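Local coordinates for protein 2',5'-phosphodiesterase 12 (Homo sapiens, PDB 4Z0V) that belongs to the endonuclease/exonuclease/phosphatase family, pairing an alpha/beta domain that holds a bound magnesium ion with a separate N-terminal beta domain, at residues 157-160 against 161-164; 134-137 against 138-142; 334-337 against 338-342. All coordinates share one frame; numbering follows the deposited sequence.

How the interactions relate
All three interactions are local, each lying at the start of a helix in the endonuclease/exonuclease/phosphatase-family domain. Interactions 1 and 2 are neighbours, with centres 11 Å apart, joined by a probable hydrogen bond of 2.8 Å from Arg162 NH1 to Leu134 O and by packing of Leu159 CB on Asp136 OD1 at 3.7 Å. Both lie near the magnesium ion: the side chain of Leu134 in interaction 2 comes within about 5 Å of it, that of Arg162 in interaction 1 within about 9 Å. Interaction 3 stands apart, its centre about 35 Å from that of interaction 1 and about 31 Å from that of interaction 2.

Interaction 1. Residues 157-160 against 161-164; sequences LELD and YRQN
Leu157 O receives the side chain of Arg162 at the point where the chain enters helix 159-172. Arg162 NE donates to it over 3.1 Å, with an N-H...O angle of 155°; the oxygen lies almost in the guanidinium plane, whereas the nitrogen stands well above the carbonyl plane. A bend at chi3 (-58°) turns the arginine chain back toward the residues before the helix. Water 1 reinforces the link, donating to Leu157 O at 2.7 Å and accepting from Arg162 NH1 at 2.8 Å. The guanidinium also reaches beyond this turn: NH1 binds Leu134 O, and NH2 binds Pro427 O and Ile133 O. Neutral carbonyls thus gather round a buried positive group whose rotation they probably fix.

Glu158 holds the N-cap position of the helix, and its O accepts from Arg162 N at 3.2 Å in an almost straight bond of 177°. Helix 159-172 belongs to the endonuclease/exonuclease/phosphatase-family domain, and Arg162 ties its start to segment 134-137 near the magnesium ion. The next bond along is shorter: Gln163 N reaches Leu159 O at 2.8 Å. Beside that bond the two side chains slant across one another: Leu159 CD1 sits 3.7 Å from Gln163 CG, and the methyl also meets Gln163 OE1. The glutamine folds at chi2, and its NE2 bonds to Ser191 OG on helix 185-198, where Val187 packs against both Leu159 and Gln163.

Solvent is met instead at Glu158 and Asp160. Both are exposed; the end of the Glu158 side chain leads outward, and Asp160 CB starts away from residues 161-164 while staying 3.3 Å from Tyr161 N. Water 2 donates to Asp160 O, which also accepts from Asn164 N, and accepts in turn from ND2 of the buried Asn164.

Interaction 2. Residues 134-137 against 138-142; sequences LADT and YAQTE
The short helix 136-139, which follows strand 125-132 close to the magnesium ion, is preceded by Ala135 at its N-cap position, whose carbonyl is shared by Tyr138 and Ala139. Ala139 N donates to Ala135 O at 2.8 Å, lying in the carbonyl plane. Tyr138 N reaches the same oxygen at 3.0 Å from well above that plane, a more bent bond of 139°. Two backbone donors therefore grip one oxygen at the N-cap position.

Thr137 and Tyr138 run side by side and point the same way. Thr137 CG2 stands over the centre of the Tyr138 ring, 3.6 Å from its centroid and only 5° off the normal, a clear CH-pi contact. It is the threonine's chi1 of -170° that puts the methyl there, between the backbone N and the carbonyl carbon, and leaves OG1 to turn away toward water 3. Ala135 CB meets the same ring obliquely at CD2, 3.7 Å away, and the phenol OH is bonded to Glu211 on strand 211-218.

In this alpha/beta domain the helix start is also tied to strand 177-184: Asp184 takes the N-H groups of Asp136 and Thr137 with its two carboxylate oxygens, and Glu182 takes that of Ala135. Asp184 thus satisfies two amides at the start of the helix that have no carbonyl one turn earlier to bond.

Gln140 N donates to Asp136 O at 2.9 Å. Its side chain crosses that of Asp136 at about a right angle, and NE2 makes a weak bond to Thr137 O at 3.3 Å. Water 3 lies between Thr137 OG1 and Gln140 NE2, accepting from the amide. At the far end, Thr141 OG1 donates to Tyr138 O at 3.1 Å and caps Ser144 N, opening helix 142-148.

Interaction 3. Residues 334-337 against 338-342; sequences TGMY and HFVIN
Thr334 O accepts from His338 N at 3.1 Å, in a nearly straight bond, while the threonine side chain secures a second amide of the same turn. Its OG1 takes Tyr337 N at 3.1 Å with an N-H...O angle of 165°, the capping bond of an N-cap threonine, and OG1 is also bonded to Thr331 O. The regular bonds follow at each step: Phe339 N to Gly335 O at 3.0 Å, then Val340 N to Met336 O and Ile341 N to Tyr337 O. Asp351 accepts from Gly335 N, adding a carboxylate at the amino end of the helix, where it would suit the dipole.

Helix 335-342 lies against the sheet of the alpha/beta domain that contains strand 387-397, beside helix 295-316. Tyr337 and Ile341, one turn apart, slant across each other on the sheet side. Ile341 CG1 sits over one face of the Tyr337 ring, 3.8 Å from its centroid and 23° off the normal, displaced toward the rim; its closest ring carbons, CE2 and CZ, are both 3.6 Å away. With CG1 anti to the carbonyl carbon (chi1 -64°), the isoleucine brings this branch rather than CG2 over the ring. Phe395 of strand 387-397 touches both residues, and the ring of Tyr393 meets that of Tyr337 with the planes inclined.

Met336 and Val340 run alongside one another. Met302 of helix 295-316 packs on both, while Val340 also touches Phe395 and, on strand 371-373, Leu371. The Met336 chain bends at chi2 and chi3, which carries CE to within 4.2 Å of Val340 CG2. Next to them Phe339 also touches Met302, and His367 meets its ring edge-to-face.

Interaction 1. Residues 157-160 against 161-164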
loop_
_atom_site.group_PDB
_atom_site.type_symbol
_atom_site.label_atom_id
_atom_site.label_comp_id
_atom_site.label_asym_id
_atom_site.label_seq_id
_atom_site.Cartn_x
_atom_site.Cartn_y
_atom_site.Cartn_z
ATOM N N LEU A 157 11.027 -5.255 -14.295
ATOM C CA LEU A 157 11.473 -4.485 -13.114
ATOM C C LEU A 157 11.200 -3.012 -13.278
ATOM O O LEU A 157 11.171 -2.266 -12.296
ATOM C CB LEU A 157 12.988 -4.648 -12.883
ATOM C CG LEU A 157 13.426 -5.736 -11.949
ATOM C CD1 LEU A 157 14.949 -5.842 -11.971
ATOM C CD2 LEU A 157 12.911 -5.488 -10.519
ATOM N N GLU A 158 11.096 -2.577 -14.542
ATOM C CA GLU A 158 10.862 -1.203 -14.952
ATOM C C GLU A 158 9.593 -0.662 -14.331
ATOM O O GLU A 158 8.599 -1.388 -14.272
ATOM C CB GLU A 158 10.758 -1.150 -16.480
ATOM C CG GLU A 158 12.041 -1.619 -17.155
ATOM C CD GLU A 158 12.765 -0.553 -17.947
ATOM O OE1 GLU A 158 12.214 -0.090 -18.973
ATOM O OE2 GLU A 158 13.902 -0.203 -17.557
ATOM N N LEU A 159 9.629 0.601 -13.877
ATOM C CA LEU A 159 8.506 1.211 -13.181
ATOM C C LEU A 159 7.174 1.174 -13.953
ATOM O O LEU A 159 6.161 0.784 -13.359
ATOM C CB LEU A 159 8.813 2.657 -12.736
ATOM C CG LEU A 159 7.784 3.260 -11.728
ATOM C CD1 LEU A 159 7.536 2.322 -10.521
ATOM C CD2 LEU A 159 8.221 4.624 -11.255
ATOM N N ASP A 160 7.167 1.558 -15.227
ATOM C CA ASP A 160 5.944 1.615 -16.025
ATOM C C ASP A 160 5.255 0.231 -16.123
ATOM O O ASP A 160 4.035 0.156 -15.976
ATOM C CB ASP A 160 6.215 2.192 -17.424
ATOM C CG ASP A 160 6.518 3.692 -17.446
ATOM O OD1 ASP A 160 5.940 4.435 -16.613
ATOM O OD2 ASP A 160 7.304 4.127 -18.320
ATOM N N TYR A 161 6.039 -0.854 -16.281
ATOM C CA TYR A 161 5.482 -2.200 -16.324
ATOM C C TYR A 161 4.859 -2.575 -14.956
ATOM O O TYR A 161 3.687 -2.995 -14.872
ATOM C CB TYR A 161 6.577 -3.220 -16.714
ATOM C CG TYR A 161 6.038 -4.626 -16.862
ATOM C CD1 TYR A 161 6.034 -5.513 -15.785
ATOM C CD2 TYR A 161 5.531 -5.075 -18.078
ATOM C CE1 TYR A 161 5.552 -6.818 -15.921
ATOM C CE2 TYR A 161 5.073 -6.387 -18.234
ATOM C CZ TYR A 161 5.106 -7.261 -17.157
ATOM O OH TYR A 161 4.648 -8.551 -17.322
ATOM N N ARG A 162 5.669 -2.484 -13.889
ATOM C CA ARG A 162 5.210 -2.832 -12.532
ATOM C C ARG A 162 3.974 -2.008 -12.117
ATOM O O ARG A 162 3.080 -2.557 -11.480
ATOM C CB ARG A 162 6.337 -2.648 -11.523
ATOM C CG ARG A 162 7.433 -3.680 -11.750
ATOM C CD ARG A 162 8.331 -3.919 -10.537
ATOM N NE ARG A 162 8.969 -2.685 -10.106
ATOM C CZ ARG A 162 8.738 -2.073 -8.953
ATOM N NH1 ARG A 162 9.390 -0.963 -8.646
ATOM N NH2 ARG A 162 7.851 -2.571 -8.092
ATOM N N GLN A 163 3.929 -0.716 -12.462
ATOM C CA GLN A 163 2.769 0.115 -12.099
ATOM C C GLN A 163 1.533 -0.353 -12.784
ATOM O O GLN A 163 0.468 -0.338 -12.162
ATOM C CB GLN A 163 2.983 1.609 -12.373
ATOM C CG GLN A 163 3.940 2.248 -11.386
ATOM C CD GLN A 163 3.691 1.883 -9.942
ATOM O OE1 GLN A 163 4.580 1.371 -9.252
ATOM N NE2 GLN A 163 2.494 2.150 -9.441
ATOM N N ASN A 164 1.637 -0.799 -14.046
ATOM C CA ASN A 164 0.429 -1.317 -14.696
ATOM C C ASN A 164 -0.153 -2.511 -13.917
ATOM O O ASN A 164 -1.361 -2.569 -13.651
ATOM C CB ASN A 164 0.732 -1.711 -16.123
ATOM C CG ASN A 164 -0.039 -0.904 -17.120
ATOM O OD1 ASN A 164 -0.922 -1.417 -17.803
ATOM N ND2 ASN A 164 0.254 0.378 -17.208
HETATM O O HOH W 1 10.857 -0.006 -10.814
HETATM O O HOH W 2 2.248 2.306 -16.738
#

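Interaction 2. Residues 134-137 against 138-142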
loop_
_atom_site.group_PDB
_atom_site.type_symbol
_atom_site.label_atom_id
_atom_site.label_comp_id
_atom_site.label_asym_id
_atom_site.label_seq_id
_atom_site.Cartn_x
_atom_site.Cartn_y
_atom_site.Cartn_z
ATOM N N LEU A 134 7.566 -2.284 -3.560
ATOM C CA LEU A 134 8.964 -2.231 -4.068
ATOM C C LEU A 134 9.232 -0.911 -4.796
ATOM O O LEU A 134 8.805 -0.682 -5.952
ATOM C CB LEU A 134 9.251 -3.457 -4.978
ATOM C CG LEU A 134 10.603 -3.520 -5.730
ATOM C CD1 LEU A 134 11.784 -3.375 -4.771
ATOM C CD2 LEU A 134 10.692 -4.816 -6.540
ATOM N N ALA A 135 9.974 -0.026 -4.109
ATOM C CA ALA A 135 10.203 1.296 -4.639
ATOM C C ALA A 135 11.149 1.285 -5.836
ATOM O O ALA A 135 12.175 0.582 -5.855
ATOM C CB ALA A 135 10.736 2.223 -3.561
ATOM N N ASP A 136 10.793 2.089 -6.840
ATOM C CA ASP A 136 11.650 2.263 -8.014
ATOM C C ASP A 136 12.989 2.879 -7.598
ATOM O O ASP A 136 14.004 2.599 -8.235
ATOM C CB ASP A 136 10.971 3.165 -9.054
ATOM C CG ASP A 136 11.835 3.335 -10.283
ATOM O OD1 ASP A 136 12.082 2.330 -10.967
ATOM O OD2 ASP A 136 12.326 4.458 -10.508
ATOM N N THR A 137 13.011 3.684 -6.509
ATOM C CA THR A 137 14.284 4.263 -6.036
ATOM C C THR A 137 15.288 3.122 -5.775
ATOM O O THR A 137 16.486 3.309 -5.992
ATOM C CB THR A 137 14.099 5.207 -4.843
ATOM O OG1 THR A 137 15.337 5.883 -4.625
ATOM C CG2 THR A 137 13.709 4.494 -3.565
ATOM N N TYR A 138 14.796 1.928 -5.367
ATOM C CA TYR A 138 15.669 0.772 -5.149
ATOM C C TYR A 138 15.700 -0.152 -6.353
ATOM O O TYR A 138 16.788 -0.598 -6.730
ATOM C CB TYR A 138 15.293 -0.036 -3.893
ATOM C CG TYR A 138 15.070 0.824 -2.662
ATOM C CD1 TYR A 138 16.084 1.635 -2.161
ATOM C CD2 TYR A 138 13.828 0.865 -2.027
ATOM C CE1 TYR A 138 15.869 2.476 -1.065
ATOM C CE2 TYR A 138 13.597 1.712 -0.931
ATOM C CZ TYR A 138 14.625 2.518 -0.459
ATOM O OH TYR A 138 14.445 3.360 0.614
ATOM N N ALA A 139 14.532 -0.426 -6.976
ATOM C CA ALA A 139 14.436 -1.395 -8.086
ATOM C C ALA A 139 15.188 -0.933 -9.358
ATOM O O ALA A 139 15.642 -1.783 -10.117
ATOM C CB ALA A 139 12.970 -1.661 -8.424
ATOM N N GLN A 140 15.344 0.381 -9.558
ATOM C CA GLN A 140 15.974 0.943 -10.777
ATOM C C GLN A 140 17.494 0.698 -10.881
ATOM O O GLN A 140 18.055 0.865 -11.963
ATOM C CB GLN A 140 15.741 2.465 -10.833
ATOM C CG GLN A 140 16.560 3.220 -9.756
ATOM C CD GLN A 140 16.329 4.703 -9.654
ATOM O OE1 GLN A 140 15.757 5.331 -10.542
ATOM N NE2 GLN A 140 16.808 5.295 -8.557
ATOM N N THR A 141 18.156 0.345 -9.775
ATOM C CA THR A 141 19.617 0.251 -9.712
ATOM C C THR A 141 20.183 -1.000 -10.385
ATOM O O THR A 141 19.513 -2.030 -10.489
ATOM C CB THR A 141 20.099 0.316 -8.249
ATOM O OG1 THR A 141 19.760 -0.898 -7.572
ATOM C CG2 THR A 141 19.573 1.540 -7.496
ATOM N N GLU A 142 21.454 -0.904 -10.819
ATOM C CA GLU A 142 22.184 -2.023 -11.411
ATOM C C GLU A 142 22.291 -3.182 -10.394
ATOM O O GLU A 142 22.138 -4.347 -10.757
ATOM C CB GLU A 142 23.585 -1.542 -11.856
ATOM C CG GLU A 142 24.405 -2.603 -12.562
ATOM C CD GLU A 142 25.808 -2.145 -12.899
ATOM O OE1 GLU A 142 26.732 -2.417 -12.099
ATOM O OE2 GLU A 142 25.974 -1.475 -13.943
HETATM O O HOH W 3 16.336 7.816 -6.706
#

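Interaction 3. Residues 334-337 against 338-342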
loop_
_atom_site.group_PDB
_atom_site.type_symbol
_atom_site.label_atom_id
_atom_site.label_comp_id
_atom_site.label_asym_id
_atom_site.label_seq_id
_atom_site.Cartn_x
_atom_site.Cartn_y
_atom_site.Cartn_z
ATOM N N THR A 334 10.028 -13.942 16.081
ATOM C CA THR A 334 10.786 -12.856 16.705
ATOM C C THR A 334 10.193 -12.330 18.006
ATOM O O THR A 334 9.008 -12.547 18.307
ATOM C CB THR A 334 10.930 -11.683 15.739
ATOM O OG1 THR A 334 9.643 -11.139 15.459
ATOM C CG2 THR A 334 11.632 -12.067 14.439
ATOM N N GLY A 335 11.018 -11.546 18.706
ATOM C CA GLY A 335 10.614 -10.839 19.906
ATOM C C GLY A 335 9.560 -9.810 19.548
ATOM O O GLY A 335 8.592 -9.652 20.270
ATOM N N MET A 336 9.721 -9.112 18.414
ATOM C CA MET A 336 8.730 -8.101 18.048
ATOM C C MET A 336 7.363 -8.756 17.844
ATOM O O MET A 336 6.382 -8.279 18.400
ATOM C CB MET A 336 9.152 -7.280 16.817
ATOM C CG MET A 336 8.232 -6.054 16.587
ATOM S SD MET A 336 7.701 -5.926 14.864
ATOM C CE MET A 336 6.567 -7.362 14.714
ATOM N N TYR A 337 7.300 -9.883 17.135
ATOM C CA TYR A 337 6.013 -10.533 16.907
ATOM C C TYR A 337 5.388 -11.019 18.237
ATOM O O TYR A 337 4.181 -10.872 18.438
ATOM C CB TYR A 337 6.156 -11.688 15.924
ATOM C CG TYR A 337 4.819 -12.265 15.523
ATOM C CD1 TYR A 337 4.040 -11.659 14.534
ATOM C CD2 TYR A 337 4.328 -13.419 16.124
ATOM C CE1 TYR A 337 2.804 -12.192 14.160
ATOM C CE2 TYR A 337 3.108 -13.973 15.741
ATOM C CZ TYR A 337 2.346 -13.351 14.768
ATOM O OH TYR A 337 1.136 -13.890 14.412
ATOM N N HIS A 338 6.189 -11.659 19.101
ATOM C CA HIS A 338 5.707 -12.141 20.412
ATOM C C HIS A 338 5.104 -10.960 21.238
ATOM O O HIS A 338 4.016 -11.072 21.828
ATOM C CB HIS A 338 6.890 -12.782 21.159
ATOM C CG HIS A 338 6.556 -13.222 22.549
ATOM N ND1 HIS A 338 6.164 -14.521 22.820
ATOM C CD2 HIS A 338 6.532 -12.505 23.698
ATOM C CE1 HIS A 338 5.936 -14.558 24.127
ATOM N NE2 HIS A 338 6.131 -13.363 24.694
ATOM N N PHE A 339 5.805 -9.846 21.262
ATOM C CA PHE A 339 5.397 -8.640 21.976
ATOM C C PHE A 339 4.014 -8.165 21.471
ATOM O O PHE A 339 3.116 -7.940 22.270
ATOM C CB PHE A 339 6.465 -7.543 21.819
ATOM C CG PHE A 339 6.083 -6.181 22.379
ATOM C CD1 PHE A 339 5.714 -6.035 23.713
ATOM C CD2 PHE A 339 6.082 -5.051 21.565
ATOM C CE1 PHE A 339 5.376 -4.777 24.229
ATOM C CE2 PHE A 339 5.738 -3.798 22.077
ATOM C CZ PHE A 339 5.378 -3.667 23.406
ATOM N N VAL A 340 3.809 -8.137 20.136
ATOM C CA VAL A 340 2.540 -7.671 19.566
ATOM C C VAL A 340 1.388 -8.573 20.012
ATOM O O VAL A 340 0.381 -8.077 20.519
ATOM C CB VAL A 340 2.597 -7.565 18.011
ATOM C CG1 VAL A 340 1.220 -7.216 17.429
ATOM C CG2 VAL A 340 3.640 -6.544 17.563
ATOM N N ILE A 341 1.546 -9.885 19.821
ATOM C CA ILE A 341 0.505 -10.893 20.050
ATOM C C ILE A 341 0.233 -11.176 21.546
ATOM O O ILE A 341 -0.910 -11.456 21.904
ATOM C CB ILE A 341 0.942 -12.197 19.289
ATOM C CG1 ILE A 341 0.994 -11.938 17.751
ATOM C CG2 ILE A 341 0.041 -13.404 19.591
ATOM C CD1 ILE A 341 -0.227 -11.352 17.125
ATOM N N ASN A 342 1.264 -11.149 22.377
ATOM C CA ASN A 342 1.127 -11.538 23.796
ATOM C C ASN A 342 0.995 -10.375 24.741
ATOM O O ASN A 342 0.549 -10.567 25.874
ATOM C CB ASN A 342 2.313 -12.407 24.207
ATOM C CG ASN A 342 2.423 -13.647 23.356
ATOM O OD1 ASN A 342 3.449 -13.881 22.727
ATOM N ND2 ASN A 342 1.328 -14.406 23.215
#